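Glycoside hydrolase, GH17 family (Formosa sp. Hel1_33_131, PDB 6FCG) probably hydrolyses internal beta-1,3-glucosidic bonds of laminarin, the algal storage glucan, as an endo-acting laminarinase of glycoside hydrolase family 17. Local coordinates at residues A273-R276 against A277-A281; N334-R337 against E338-N341. All coordinates share one frame; numbering follows the deposited sequence.

Contact 1 (A273-R276 against A277-A281); sequences AMNR and AKTYA
Asn-275 meets Lys-278 and Thr-279 one helical turn further on. Its CG is anti to the backbone N (chi1 -170°), which swings the amide forward along the helix, bringing OD1 to 4.0 Å from CD of Lys-278 and ND2 to 3.9 Å from OG1 of Thr-279; both are loose van der Waals approaches. The backbone O of Asn-275 accepts the N-H of Thr-279, N to O 3.0 Å. On the buried side, CE of Met-274 reaches forward along the helix to 4.4 Å from CB of Ala-277, and Trp-308 borders both residues. Arg-276 and Tyr-280 are joined through the backbone, N of Tyr-280 lying 2.9 Å from O of Arg-276, while their side chains diverge. The guanidinium bonds to Gly-256 O and forms a salt bridge with Glu-261; the phenol bonds to Asp-247 and Asn-251, its ring stacked with Phe-254. Met-274 also packs on Ile-331 and Phe-332 of helix 326-342, and, as a feature particular to this assembly, Asp-131 of a second subunit touches Asn-275 and Thr-279. The regular i to i+4 bonding and the buried flank are consistent with an outer alpha-helix of a TIM barrel.

Contact 2 (N334-R337 against E338-N341); sequences NHIR and EWTN
Ile-336 and Trp-339 pack side by side along one flank of helix 326-342, an alpha-helix of the TIM-barrel fold expected for family 17. The apolar part of the contact is small. CD1 of Ile-336 comes to the edge of the indole, near its plane, 3.9 Å from CE3 of Trp-339. The indole is carried there by a CG anti to the backbone N (chi1 163°), which makes it run alongside the isoleucine. Over one face of the same ring sits the methyl CG2 of Thr-340, offset toward the rim, so the next residue in sequence helps to confine the indole. Val-282 and Ser-285 of helix 266-294 also touch the tryptophan, while Ile-336 and Thr-340 share Cys-347 as a neighbour.

Backbone bonding follows the i to i+4 pattern: N of Trp-339 is 2.9 Å from O of His-335, and N of Asn-341 is 2.9 Å from O of Arg-337.

Arg-337 bends at chi2 and leaves the contact, its guanidinium bonding to the hydroxyl of Tyr-333 and to Ala-51 O. The carboxylate of Glu-338 stays on the exposed side near His-335, with 4.6 Å between OE1 of Glu-338 and ND1 of His-335; an electrostatic influence is possible, though the histidine's charge is not known. Asn-341 ND2 makes a weak bond back to O of Glu-338.

Thr-340 instead turns its hydroxyl onto its own helix. OG1 lies between the backbone N and the carbonyl carbon of its own residue (chi1 51°), which turns it back to O of Ile-336, to which it donates at 2.7 Å. The backbone N of Thr-340 donates to that same oxygen of Ile-336 at 3.0 Å, the two donors approaching from opposite faces of the carbonyl plane.

Overall arrangement
Contacts 1 and 2 lie on two helices, 266-294 and 326-342, with strand 301-305 between them in sequence; their centres are 12 Å apart. The helices meet directly. CG of Lys-278 is 3.8 Å from CB of His-335, CE of Lys-278 is 4.1 Å from CB of Trp-339, and the aliphatic part of Lys-278 thus touches both His-335 and Trp-339. NE2 of His-335 comes to 4.1 Å from CA of Asn-275, and CD2 of His-335 to 4.0 Å from O of Met-274, both packing contacts. Contact 1 additionally borders another subunit, whereas no other chain of the assembly touches contact 2. The pair therefore joins neighbouring helices around the parallel barrel sheet.

Contact 1 (A273-R276 against A277-A281)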
ATOM      1  N   ALA A 273     -20.429 -18.159 -10.712  1.00 33.29           N
ATOM      2  CA  ALA A 273     -19.408 -18.130  -9.677  1.00 33.31           C
ATOM      3  C   ALA A 273     -19.864 -18.914  -8.441  1.00 31.43           C
ATOM      4  O   ALA A 273     -19.086 -19.699  -7.888  1.00 29.68           O
ATOM      5  CB  ALA A 273     -19.077 -16.700  -9.298  1.00 33.82           C
ATOM      6  N   MET A 274     -21.120 -18.693  -8.040  1.00 27.98           N
ATOM      7  CA  MET A 274     -21.698 -19.403  -6.928  1.00 29.21           C
ATOM      8  C   MET A 274     -21.862 -20.901  -7.198  1.00 30.56           C
ATOM      9  O   MET A 274     -21.703 -21.707  -6.274  1.00 32.02           O
ATOM     10  CB  MET A 274     -23.029 -18.786  -6.495  1.00 29.34           C
ATOM     11  CG  MET A 274     -22.896 -17.434  -5.802  1.00 31.05           C
ATOM     12  SD  MET A 274     -21.622 -17.363  -4.528  1.00 32.34           S
ATOM     13  CE  MET A 274     -22.354 -18.454  -3.314  1.00 30.98           C
ATOM     14  N   ASN A 275     -22.148 -21.284  -8.434  1.00 30.75           N
ATOM     15  CA  ASN A 275     -22.132 -22.692  -8.776  1.00 32.01           C
ATOM     16  C   ASN A 275     -20.764 -23.340  -8.571  1.00 31.20           C
ATOM     17  O   ASN A 275     -20.670 -24.472  -8.113  1.00 32.55           O
ATOM     18  CB  ASN A 275     -22.618 -22.939 -10.197  1.00 34.71           C
ATOM     19  CG  ASN A 275     -22.833 -24.420 -10.457  1.00 37.97           C
ATOM     20  OD1 ASN A 275     -23.882 -24.970 -10.115  1.00 43.39           O
ATOM     21  ND2 ASN A 275     -21.840 -25.080 -11.050  1.00 38.18           N
ATOM     22  N   ARG A 276     -19.696 -22.625  -8.896  1.00 31.15           N
ATOM     23  CA  ARG A 276     -18.358 -23.145  -8.629  1.00 32.31           C
ATOM     24  C   ARG A 276     -18.125 -23.388  -7.120  1.00 30.77           C
ATOM     25  O   ARG A 276     -17.417 -24.332  -6.752  1.00 32.83           O
ATOM     26  CB  ARG A 276     -17.262 -22.237  -9.223  1.00 35.87           C
ATOM     27  CG  ARG A 276     -16.894 -22.534 -10.677  1.00 36.38           C
ATOM     28  CD  ARG A 276     -15.671 -21.718 -11.115  1.00 37.80           C
ATOM     29  NE  ARG A 276     -15.986 -20.287 -11.210  1.00 38.19           N
ATOM     30  CZ  ARG A 276     -16.433 -19.655 -12.300  1.00 38.82           C
ATOM     31  NH1 ARG A 276     -16.614 -20.294 -13.449  1.00 39.61           N
ATOM     32  NH2 ARG A 276     -16.714 -18.353 -12.250  1.00 39.96           N
ATOM     33  N   ALA A 277     -18.680 -22.518  -6.281  1.00 26.87           N
ATOM     34  CA  ALA A 277     -18.578 -22.639  -4.842  1.00 25.85           C
ATOM     35  C   ALA A 277     -19.282 -23.885  -4.341  1.00 26.54           C
ATOM     36  O   ALA A 277     -18.781 -24.587  -3.446  1.00 26.00           O
ATOM     37  CB  ALA A 277     -19.159 -21.398  -4.170  1.00 25.94           C
ATOM     38  N   LYS A 278     -20.467 -24.143  -4.878  1.00 26.25           N
ATOM     39  CA  LYS A 278     -21.199 -25.365  -4.559  1.00 27.83           C
ATOM     40  C   LYS A 278     -20.392 -26.591  -4.969  1.00 28.48           C
ATOM     41  O   LYS A 278     -20.190 -27.503  -4.196  1.00 27.30           O
ATOM     42  CB  LYS A 278     -22.547 -25.370  -5.258  1.00 30.85           C
ATOM     43  CG  LYS A 278     -23.291 -26.693  -5.244  1.00 32.80           C
ATOM     44  CD  LYS A 278     -23.800 -26.991  -6.640  1.00 37.79           C
ATOM     45  CE  LYS A 278     -24.820 -28.111  -6.580  1.00 45.14           C
ATOM     46  NZ  LYS A 278     -25.254 -28.589  -7.920  1.00 48.71           N
ATOM     47  N   THR A 279     -19.913 -26.595  -6.191  1.00 29.90           N
ATOM     48  CA  THR A 279     -19.143 -27.715  -6.705  1.00 30.93           C
ATOM     49  C   THR A 279     -17.887 -28.004  -5.909  1.00 30.42           C
ATOM     50  O   THR A 279     -17.473 -29.169  -5.757  1.00 31.82           O
ATOM     51  CB  THR A 279     -18.804 -27.342  -8.172  1.00 32.09           C
ATOM     52  OG1 THR A 279     -19.879 -27.769  -9.013  1.00 32.82           O
ATOM     53  CG2 THR A 279     -17.499 -27.916  -8.616  1.00 32.07           C
ATOM     54  N   TYR A 280     -17.259 -26.937  -5.436  1.00 27.84           N
ATOM     55  CA  TYR A 280     -16.077 -27.055  -4.604  1.00 25.43           C
ATOM     56  C   TYR A 280     -16.380 -27.846  -3.330  1.00 23.90           C
ATOM     57  O   TYR A 280     -15.610 -28.700  -2.931  1.00 23.80           O
ATOM     58  CB  TYR A 280     -15.608 -25.650  -4.267  1.00 27.19           C
ATOM     59  CG  TYR A 280     -14.307 -25.550  -3.554  1.00 25.62           C
ATOM     60  CD1 TYR A 280     -13.104 -25.580  -4.264  1.00 26.15           C
ATOM     61  CD2 TYR A 280     -14.272 -25.376  -2.187  1.00 25.26           C
ATOM     62  CE1 TYR A 280     -11.894 -25.468  -3.609  1.00 26.53           C
ATOM     63  CE2 TYR A 280     -13.068 -25.262  -1.511  1.00 27.14           C
ATOM     64  CZ  TYR A 280     -11.878 -25.302  -2.218  1.00 26.72           C
ATOM     65  OH  TYR A 280     -10.686 -25.195  -1.528  1.00 26.02           O
ATOM     66  N   ALA A 281     -17.497 -27.524  -2.683  1.00 23.36           N
ATOM     67  CA  ALA A 281     -17.954 -28.246  -1.481  1.00 23.61           C
ATOM     68  C   ALA A 281     -18.251 -29.705  -1.780  1.00 22.01           C
ATOM     69  O   ALA A 281     -17.891 -30.587  -0.998  1.00 22.06           O
ATOM     70  CB  ALA A 281     -19.195 -27.576  -0.865  1.00 23.89           C
TER

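Contact 2 (N334-R337 against E338-N341)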
ATOM      1  N   ASN A 334     -29.466 -22.564  -1.030  1.00 24.39           N
ATOM      2  CA  ASN A 334     -30.315 -23.334  -1.948  1.00 24.59           C
ATOM      3  C   ASN A 334     -29.561 -24.373  -2.755  1.00 24.99           C
ATOM      4  O   ASN A 334     -30.069 -25.487  -2.936  1.00 26.31           O
ATOM      5  CB  ASN A 334     -31.094 -22.413  -2.892  1.00 24.96           C
ATOM      6  CG  ASN A 334     -32.101 -21.555  -2.154  1.00 24.83           C
ATOM      7  OD1 ASN A 334     -32.711 -21.974  -1.165  1.00 28.21           O
ATOM      8  ND2 ASN A 334     -32.287 -20.360  -2.628  1.00 25.25           N
ATOM      9  N   HIS A 335     -28.350 -24.043  -3.200  1.00 25.81           N
ATOM     10  CA  HIS A 335     -27.509 -25.034  -3.885  1.00 27.42           C
ATOM     11  C   HIS A 335     -27.169 -26.200  -2.966  1.00 25.79           C
ATOM     12  O   HIS A 335     -27.157 -27.353  -3.405  1.00 26.03           O
ATOM     13  CB  HIS A 335     -26.200 -24.438  -4.417  1.00 29.71           C
ATOM     14  CG  HIS A 335     -26.301 -23.739  -5.741  1.00 34.87           C
ATOM     15  ND1 HIS A 335     -27.237 -24.044  -6.712  1.00 37.39           N
ATOM     16  CD2 HIS A 335     -25.520 -22.772  -6.276  1.00 37.79           C
ATOM     17  CE1 HIS A 335     -27.050 -23.267  -7.768  1.00 37.41           C
ATOM     18  NE2 HIS A 335     -26.014 -22.488  -7.529  1.00 37.44           N
ATOM     19  N   ILE A 336     -26.867 -25.896  -1.696  1.00 25.79           N
ATOM     20  CA  ILE A 336     -26.453 -26.925  -0.719  1.00 23.89           C
ATOM     21  C   ILE A 336     -27.659 -27.813  -0.405  1.00 23.97           C
ATOM     22  O   ILE A 336     -27.509 -29.017  -0.287  1.00 22.74           O
ATOM     23  CB  ILE A 336     -25.816 -26.296   0.555  1.00 22.81           C
ATOM     24  CG1 ILE A 336     -24.464 -25.663   0.229  1.00 22.75           C
ATOM     25  CG2 ILE A 336     -25.639 -27.317   1.670  1.00 22.24           C
ATOM     26  CD1 ILE A 336     -23.370 -26.612  -0.245  1.00 22.57           C
ATOM     27  N   ARG A 337     -28.845 -27.206  -0.284  1.00 24.05           N
ATOM     28  CA  ARG A 337     -30.073 -27.949  -0.072  1.00 24.61           C
ATOM     29  C   ARG A 337     -30.361 -28.886  -1.242  1.00 27.52           C
ATOM     30  O   ARG A 337     -30.622 -30.082  -1.021  1.00 27.16           O
ATOM     31  CB  ARG A 337     -31.253 -27.011   0.206  1.00 22.26           C
ATOM     32  CG  ARG A 337     -31.240 -26.357   1.589  1.00 21.54           C
ATOM     33  CD  ARG A 337     -31.331 -27.344   2.748  1.00 20.36           C
ATOM     34  NE  ARG A 337     -31.526 -26.603   3.995  1.00 19.95           N
ATOM     35  CZ  ARG A 337     -31.227 -27.033   5.225  1.00 19.12           C
ATOM     36  NH1 ARG A 337     -31.503 -26.232   6.242  1.00 19.45           N
ATOM     37  NH2 ARG A 337     -30.719 -28.232   5.483  1.00 18.79           N
ATOM     38  N   GLU A 338     -30.303 -28.371  -2.472  1.00 30.53           N
ATOM     39  CA  GLU A 338     -30.519 -29.224  -3.677  1.00 33.15           C
ATOM     40  C   GLU A 338     -29.524 -30.383  -3.766  1.00 30.23           C
ATOM     41  O   GLU A 338     -29.919 -31.530  -3.915  1.00 29.14           O
ATOM     42  CB  GLU A 338     -30.467 -28.414  -4.971  1.00 37.79           C
ATOM     43  CG  GLU A 338     -31.787 -27.743  -5.330  1.00 44.76           C
ATOM     44  CD  GLU A 338     -31.610 -26.584  -6.301  1.00 54.87           C
ATOM     45  OE1 GLU A 338     -30.906 -26.772  -7.330  1.00 60.40           O
ATOM     46  OE2 GLU A 338     -32.157 -25.480  -6.028  1.00 59.17           O
ATOM     47  N   TRP A 339     -28.245 -30.081  -3.596  1.00 29.38           N
ATOM     48  CA  TRP A 339     -27.220 -31.124  -3.606  1.00 29.94           C
ATOM     49  C   TRP A 339     -27.457 -32.200  -2.538  1.00 30.56           C
ATOM     50  O   TRP A 339     -27.419 -33.374  -2.841  1.00 33.70           O
ATOM     51  CB  TRP A 339     -25.799 -30.536  -3.455  1.00 27.42           C
ATOM     52  CG  TRP A 339     -24.760 -31.534  -3.051  1.00 24.90           C
ATOM     53  CD1 TRP A 339     -24.535 -32.750  -3.611  1.00 25.56           C
ATOM     54  CD2 TRP A 339     -23.816 -31.401  -1.993  1.00 24.59           C
ATOM     55  NE1 TRP A 339     -23.515 -33.392  -2.955  1.00 25.81           N
ATOM     56  CE2 TRP A 339     -23.055 -32.581  -1.956  1.00 24.69           C
ATOM     57  CE3 TRP A 339     -23.529 -30.391  -1.078  1.00 25.94           C
ATOM     58  CZ2 TRP A 339     -22.026 -32.780  -1.051  1.00 26.34           C
ATOM     59  CZ3 TRP A 339     -22.493 -30.579  -0.171  1.00 26.04           C
ATOM     60  CH2 TRP A 339     -21.759 -31.767  -0.163  1.00 27.63           C
ATOM     61  N   THR A 340     -27.675 -31.786  -1.298  1.00 30.29           N
ATOM     62  CA  THR A 340     -27.778 -32.727  -0.203  1.00 29.53           C
ATOM     63  C   THR A 340     -29.027 -33.561  -0.286  1.00 29.45           C
ATOM     64  O   THR A 340     -28.993 -34.745   0.017  1.00 30.83           O
ATOM     65  CB  THR A 340     -27.614 -32.045   1.187  1.00 28.65           C
ATOM     66  OG1 THR A 340     -28.483 -30.901   1.320  1.00 29.26           O
ATOM     67  CG2 THR A 340     -26.172 -31.628   1.368  1.00 28.68           C
ATOM     68  N   ASN A 341     -30.131 -32.962  -0.691  1.00 32.35           N
ATOM     69  CA  ASN A 341     -31.375 -33.713  -0.777  1.00 35.61           C
ATOM     70  C   ASN A 341     -31.327 -34.734  -1.956  1.00 32.45           C
ATOM     71  O   ASN A 341     -31.826 -35.843  -1.806  1.00 35.35           O
ATOM     72  CB  ASN A 341     -32.626 -32.812  -0.636  1.00 39.65           C
ATOM     73  CG  ASN A 341     -33.561 -32.934  -1.826  1.00 45.71           C
ATOM     74  OD1 ASN A 341     -34.599 -33.540  -1.677  1.00 44.67           O
ATOM     75  ND2 ASN A 341     -33.172 -32.449  -3.030  1.00 51.93           N
TER